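Long-range contact in putative decarboxylase involved in desferrioxamine biosynthesis (Erwinia amylovora, PDB 5O5C), which is a pyridoxal phosphate-dependent group II decarboxylase that probably decarboxylates lysine in the desferrioxamine siderophore pathway of the fire blight pathogen: residues 453-467 with 497-509. Sequence-based numbering, arbitrary orientation.
Sequences INTNIRKAVFRSGNA and VIALIVHYGREQV
Tyr504 reaches from helix 497-509 into helix 453-464 as a knob, held among Ile457, Ala460, Val461 and Ser464. The Ala460 methyl lies over one face of the Tyr504 ring, a CH-pi contact with Ala460 CB 3.8 Å from the ring centroid and 19° off the ring normal. Val461 CG2 comes in obliquely, 3.7 Å from Tyr504 CD2. Tyr504 CG stands anti to its own carbonyl carbon (chi1 -67°), which lays the ring along the partner helix and carries the hydroxyl up to Ser464 CB. Further down, Ile457 drives CD1 against bare backbone, 3.5 Å from Gly505 CA, where the glycine brings no side chain between them. Beyond it, Ile453 CG1 slides past Gln508 CB and Ile453 CD1 meets Val509 CG2 at 3.5 Å. Gln508 bends at chi2, bringing its amide over Asn456 CB, with Gln508 CD 3.5 Å from that carbon. No hydrogen bond joins the two helices, whose axes come within 8.9 Å at 123°, nearer perpendicular than antiparallel. They cover the four-stranded antiparallel sheet of the C-terminal part of this fold type I enzyme, away from the cofactor: Ile457 also rests on Tyr439, and Ile501 on Phe437, Leu480 and Phe482. At the other end Leu500 CD2 packs among Val461, Asn466 and Ala467, and Ala467 CB touches both methyls of Val497. The turn behind is set by Ser464, whose OG donates to Val461 O and accepts from Asn466 N at 3.0 Å in an ST turn, with Gly465 taking positive phi between them.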
loop_
_atom_site.group_PDB
_atom_site.type_symbol
_atom_site.label_atom_id
_atom_site.label_comp_id
_atom_site.label_asym_id
_atom_site.label_seq_id
_atom_site.Cartn_x
_atom_site.Cartn_y
_atom_site.Cartn_z
ATOM N N ILE B 453 -16.028 -19.655 -27.869
ATOM C CA ILE B 453 -15.571 -20.968 -27.534
ATOM C C ILE B 453 -14.394 -20.827 -26.533
ATOM O O ILE B 453 -14.361 -21.541 -25.583
ATOM C CB ILE B 453 -15.291 -21.837 -28.810
ATOM C CG1 ILE B 453 -15.572 -23.307 -28.508
ATOM C CG2 ILE B 453 -13.892 -21.643 -29.351
ATOM C CD1 ILE B 453 -15.042 -24.303 -29.530
ATOM N N ASN B 454 -13.485 -19.864 -26.699
ATOM C CA ASN B 454 -12.325 -19.766 -25.777
ATOM C C ASN B 454 -12.672 -19.161 -24.416
ATOM O O ASN B 454 -12.154 -19.618 -23.385
ATOM C CB ASN B 454 -11.190 -18.994 -26.438
ATOM C CG ASN B 454 -10.460 -19.821 -27.474
ATOM O OD1 ASN B 454 -9.552 -20.546 -27.145
ATOM N ND2 ASN B 454 -10.862 -19.711 -28.724
ATOM N N THR B 455 -13.541 -18.153 -24.410
ATOM C CA THR B 455 -14.080 -17.621 -23.159
ATOM C C THR B 455 -14.872 -18.663 -22.401
ATOM O O THR B 455 -14.807 -18.652 -21.193
ATOM C CB THR B 455 -14.933 -16.334 -23.308
ATOM O OG1 THR B 455 -15.352 -15.915 -22.007
ATOM C CG2 THR B 455 -16.192 -16.519 -24.156
ATOM N N ASN B 456 -15.594 -19.568 -23.082
ATOM C CA ASN B 456 -16.217 -20.672 -22.362
ATOM C C ASN B 456 -15.251 -21.731 -21.894
ATOM O O ASN B 456 -15.500 -22.306 -20.880
ATOM C CB ASN B 456 -17.378 -21.283 -23.132
ATOM C CG ASN B 456 -18.534 -20.306 -23.254
ATOM O OD1 ASN B 456 -19.019 -19.782 -22.255
ATOM N ND2 ASN B 456 -18.914 -19.996 -24.472
ATOM N N ILE B 457 -14.145 -21.975 -22.604
ATOM C CA ILE B 457 -13.154 -22.899 -22.093
ATOM C C ILE B 457 -12.604 -22.410 -20.764
ATOM O O ILE B 457 -12.510 -23.155 -19.812
ATOM C CB ILE B 457 -11.979 -23.103 -23.055
ATOM C CG1 ILE B 457 -12.394 -23.986 -24.254
ATOM C CG2 ILE B 457 -10.824 -23.726 -22.325
ATOM C CD1 ILE B 457 -11.399 -23.962 -25.365
ATOM N N ARG B 458 -12.201 -21.157 -20.683
ATOM C CA ARG B 458 -11.649 -20.659 -19.392
ATOM C C ARG B 458 -12.644 -20.768 -18.232
ATOM O O ARG B 458 -12.283 -21.148 -17.081
ATOM C CB ARG B 458 -11.165 -19.238 -19.586
ATOM C CG ARG B 458 -11.012 -18.384 -18.338
ATOM C CD ARG B 458 -10.470 -17.048 -18.820
ATOM N NE ARG B 458 -10.447 -15.970 -17.827
ATOM C CZ ARG B 458 -9.688 -15.959 -16.746
ATOM N NH1 ARG B 458 -8.970 -17.016 -16.460
ATOM N NH2 ARG B 458 -9.672 -14.920 -15.928
ATOM N N LYS B 459 -13.899 -20.424 -18.522
ATOM C CA LYS B 459 -14.952 -20.497 -17.505
ATOM C C LYS B 459 -15.136 -21.959 -17.092
ATOM O O LYS B 459 -15.145 -22.278 -15.919
ATOM C CB LYS B 459 -16.244 -19.796 -17.995
ATOM C CG LYS B 459 -16.167 -18.273 -17.824
ATOM C CD LYS B 459 -17.537 -17.603 -17.715
ATOM C CE LYS B 459 -18.277 -17.570 -19.047
ATOM N NZ LYS B 459 -19.127 -16.351 -19.184
ATOM N N ALA B 460 -15.149 -22.884 -18.050
ATOM C CA ALA B 460 -15.270 -24.285 -17.664
ATOM C C ALA B 460 -14.051 -24.694 -16.827
ATOM O O ALA B 460 -14.208 -25.263 -15.750
ATOM C CB ALA B 460 -15.412 -25.162 -18.884
ATOM N N VAL B 461 -12.840 -24.376 -17.279
ATOM C CA VAL B 461 -11.642 -24.840 -16.553
ATOM C C VAL B 461 -11.730 -24.348 -15.101
ATOM O O VAL B 461 -11.490 -25.116 -14.160
ATOM C CB VAL B 461 -10.326 -24.367 -17.224
ATOM C CG1 VAL B 461 -9.126 -24.608 -16.309
ATOM C CG2 VAL B 461 -10.096 -25.097 -18.524
ATOM N N PHE B 462 -12.146 -23.087 -14.939
ATOM C CA PHE B 462 -12.328 -22.486 -13.630
ATOM C C PHE B 462 -13.365 -23.196 -12.777
ATOM O O PHE B 462 -13.053 -23.580 -11.690
ATOM C CB PHE B 462 -12.663 -20.997 -13.739
ATOM C CG PHE B 462 -12.292 -20.186 -12.528
ATOM C CD1 PHE B 462 -11.054 -20.351 -11.893
ATOM C CD2 PHE B 462 -13.154 -19.186 -12.063
ATOM C CE1 PHE B 462 -10.683 -19.558 -10.807
ATOM C CE2 PHE B 462 -12.796 -18.409 -10.947
ATOM C CZ PHE B 462 -11.559 -18.605 -10.329
ATOM N N ARG B 463 -14.541 -23.460 -13.337
ATOM C CA ARG B 463 -15.638 -24.148 -12.648
ATOM C C ARG B 463 -15.219 -25.570 -12.216
ATOM O O ARG B 463 -15.474 -25.978 -11.086
ATOM C CB ARG B 463 -16.866 -24.162 -13.568
ATOM C CG ARG B 463 -18.142 -24.766 -13.019
ATOM C CD ARG B 463 -18.616 -23.960 -11.829
ATOM N NE ARG B 463 -19.930 -24.343 -11.359
ATOM C CZ ARG B 463 -20.419 -24.063 -10.148
ATOM N NH1 ARG B 463 -19.717 -23.384 -9.245
ATOM N NH2 ARG B 463 -21.643 -24.447 -9.852
ATOM N N SER B 464 -14.501 -26.279 -13.092
ATOM C CA SER B 464 -13.969 -27.575 -12.755
ATOM C C SER B 464 -12.943 -27.514 -11.650
ATOM O O SER B 464 -12.637 -28.533 -11.096
ATOM C CB SER B 464 -13.294 -28.248 -13.947
ATOM O OG SER B 464 -11.882 -27.898 -14.044
ATOM N N GLY B 465 -12.323 -26.351 -11.435
ATOM C CA GLY B 465 -11.265 -26.197 -10.464
ATOM C C GLY B 465 -9.967 -26.920 -10.753
ATOM O O GLY B 465 -9.005 -26.747 -10.005
ATOM N N ASN B 466 -9.907 -27.717 -11.842
ATOM C CA ASN B 466 -8.821 -28.649 -11.981
ATOM C C ASN B 466 -7.573 -27.904 -12.436
ATOM O O ASN B 466 -6.493 -28.407 -12.333
ATOM C CB ASN B 466 -9.172 -29.863 -12.843
ATOM C CG ASN B 466 -10.224 -30.802 -12.197
ATOM O OD1 ASN B 466 -10.080 -31.328 -11.080
ATOM N ND2 ASN B 466 -11.267 -31.047 -12.938
ATOM N N ALA B 467 -7.740 -26.676 -12.905
ATOM C CA ALA B 467 -6.644 -25.770 -13.125
ATOM C C ALA B 467 -7.151 -24.332 -13.195
ATOM O O ALA B 467 -8.347 -24.084 -13.323
ATOM C CB ALA B 467 -5.938 -26.139 -14.405
ATOM N N VAL B 497 -3.149 -29.644 -18.329
ATOM C CA VAL B 497 -3.980 -28.421 -18.403
ATOM C C VAL B 497 -4.338 -28.199 -19.879
ATOM O O VAL B 497 -5.499 -27.950 -20.228
ATOM C CB VAL B 497 -3.295 -27.187 -17.759
ATOM C CG1 VAL B 497 -4.209 -25.966 -17.766
ATOM C CG2 VAL B 497 -2.912 -27.451 -16.313
ATOM N N ILE B 498 -3.362 -28.382 -20.738
ATOM C CA ILE B 498 -3.621 -28.415 -22.169
ATOM C C ILE B 498 -4.756 -29.370 -22.512
ATOM O O ILE B 498 -5.586 -29.001 -23.313
ATOM C CB ILE B 498 -2.390 -28.776 -22.992
ATOM C CG1 ILE B 498 -1.345 -27.683 -22.820
ATOM C CG2 ILE B 498 -2.782 -28.938 -24.458
ATOM C CD1 ILE B 498 -0.006 -28.005 -23.445
ATOM N N ALA B 499 -4.804 -30.558 -21.892
ATOM C CA ALA B 499 -5.838 -31.566 -22.207
ATOM C C ALA B 499 -7.217 -31.134 -21.741
ATOM O O ALA B 499 -8.243 -31.400 -22.394
ATOM C CB ALA B 499 -5.485 -32.910 -21.589
ATOM N N LEU B 500 -7.231 -30.487 -20.577
ATOM C CA LEU B 500 -8.410 -29.824 -20.047
ATOM C C LEU B 500 -8.930 -28.716 -20.966
ATOM O O LEU B 500 -10.110 -28.650 -21.292
ATOM C CB LEU B 500 -8.057 -29.247 -18.672
ATOM C CG LEU B 500 -9.158 -29.142 -17.648
ATOM C CD1 LEU B 500 -9.801 -30.497 -17.415
ATOM C CD2 LEU B 500 -8.556 -28.586 -16.360
ATOM N N ILE B 501 -8.035 -27.863 -21.403
ATOM C CA ILE B 501 -8.380 -26.840 -22.370
ATOM C C ILE B 501 -9.022 -27.452 -23.624
ATOM O O ILE B 501 -10.099 -27.003 -24.032
ATOM C CB ILE B 501 -7.157 -26.020 -22.729
ATOM C CG1 ILE B 501 -6.781 -25.104 -21.549
ATOM C CG2 ILE B 501 -7.361 -25.148 -23.946
ATOM C CD1 ILE B 501 -5.365 -24.626 -21.677
ATOM N N VAL B 502 -8.374 -28.461 -24.215
ATOM C CA VAL B 502 -8.925 -29.113 -25.425
ATOM C C VAL B 502 -10.153 -30.006 -25.126
ATOM O O VAL B 502 -11.049 -30.074 -25.945
ATOM C CB VAL B 502 -7.858 -29.859 -26.288
ATOM C CG1 VAL B 502 -6.705 -28.959 -26.685
ATOM C CG2 VAL B 502 -7.331 -31.079 -25.586
ATOM N N HIS B 503 -10.235 -30.646 -23.955
ATOM C CA HIS B 503 -11.469 -31.320 -23.558
ATOM C C HIS B 503 -12.652 -30.337 -23.581
ATOM O O HIS B 503 -13.594 -30.506 -24.337
ATOM C CB HIS B 503 -11.336 -32.020 -22.183
ATOM C CG HIS B 503 -12.602 -32.685 -21.730
ATOM N ND1 HIS B 503 -13.204 -32.402 -20.523
ATOM C CD2 HIS B 503 -13.410 -33.572 -22.349
ATOM C CE1 HIS B 503 -14.315 -33.109 -20.410
ATOM N NE2 HIS B 503 -14.475 -33.807 -21.514
ATOM N N TYR B 504 -12.554 -29.244 -22.827
ATOM C CA TYR B 504 -13.669 -28.274 -22.779
ATOM C C TYR B 504 -13.948 -27.588 -24.141
ATOM O O TYR B 504 -15.086 -27.247 -24.434
ATOM C CB TYR B 504 -13.474 -27.255 -21.659
ATOM C CG TYR B 504 -13.561 -27.887 -20.299
ATOM C CD1 TYR B 504 -14.695 -28.590 -19.904
ATOM C CD2 TYR B 504 -12.513 -27.796 -19.405
ATOM C CE1 TYR B 504 -14.789 -29.160 -18.659
ATOM C CE2 TYR B 504 -12.599 -28.373 -18.152
ATOM C CZ TYR B 504 -13.728 -29.050 -17.781
ATOM O OH TYR B 504 -13.770 -29.632 -16.532
ATOM N N GLY B 505 -12.910 -27.408 -24.949
ATOM C CA GLY B 505 -13.045 -26.861 -26.273
ATOM C C GLY B 505 -13.807 -27.825 -27.152
ATOM O O GLY B 505 -14.844 -27.459 -27.740
ATOM N N ARG B 506 -13.339 -29.075 -27.210
ATOM C CA ARG B 506 -14.089 -30.073 -27.960
ATOM C C ARG B 506 -15.527 -30.236 -27.413
ATOM O O ARG B 506 -16.431 -30.453 -28.175
ATOM C CB ARG B 506 -13.361 -31.408 -28.006
ATOM C CG ARG B 506 -11.991 -31.303 -28.625
ATOM C CD ARG B 506 -11.142 -32.509 -28.316
ATOM N NE ARG B 506 -9.906 -32.443 -29.085
ATOM C CZ ARG B 506 -8.867 -33.254 -28.926
ATOM N NH1 ARG B 506 -8.918 -34.270 -28.077
ATOM N NH2 ARG B 506 -7.795 -33.097 -29.671
ATOM N N GLU B 507 -15.715 -30.169 -26.108
ATOM C CA GLU B 507 -17.044 -30.118 -25.511
ATOM C C GLU B 507 -17.936 -28.952 -26.018
ATOM O O GLU B 507 -19.128 -29.123 -26.211
ATOM C CB GLU B 507 -16.934 -30.035 -24.008
ATOM C CG GLU B 507 -18.232 -29.627 -23.325
ATOM C CD GLU B 507 -18.309 -30.005 -21.865
ATOM O OE1 GLU B 507 -17.526 -30.849 -21.400
ATOM O OE2 GLU B 507 -19.181 -29.438 -21.192
ATOM N N GLN B 508 -17.359 -27.780 -26.229
ATOM C CA GLN B 508 -18.107 -26.687 -26.830
ATOM C C GLN B 508 -18.528 -27.008 -28.289
ATOM O O GLN B 508 -19.633 -26.682 -28.703
ATOM C CB GLN B 508 -17.288 -25.391 -26.779
ATOM C CG GLN B 508 -16.913 -24.849 -25.391
ATOM C CD GLN B 508 -18.095 -24.420 -24.539
ATOM O OE1 GLN B 508 -18.994 -23.771 -25.013
ATOM N NE2 GLN B 508 -18.088 -24.792 -23.284
ATOM N N VAL B 509 -17.652 -27.660 -29.051
ATOM C CA VAL B 509 -17.906 -27.994 -30.473
ATOM C C VAL B 509 -18.914 -29.117 -30.543
ATOM O O VAL B 509 -19.826 -29.039 -31.316
ATOM C CB VAL B 509 -16.615 -28.451 -31.222
ATOM C CG1 VAL B 509 -16.892 -28.941 -32.665
ATOM C CG2 VAL B 509 -15.581 -27.338 -31.223
#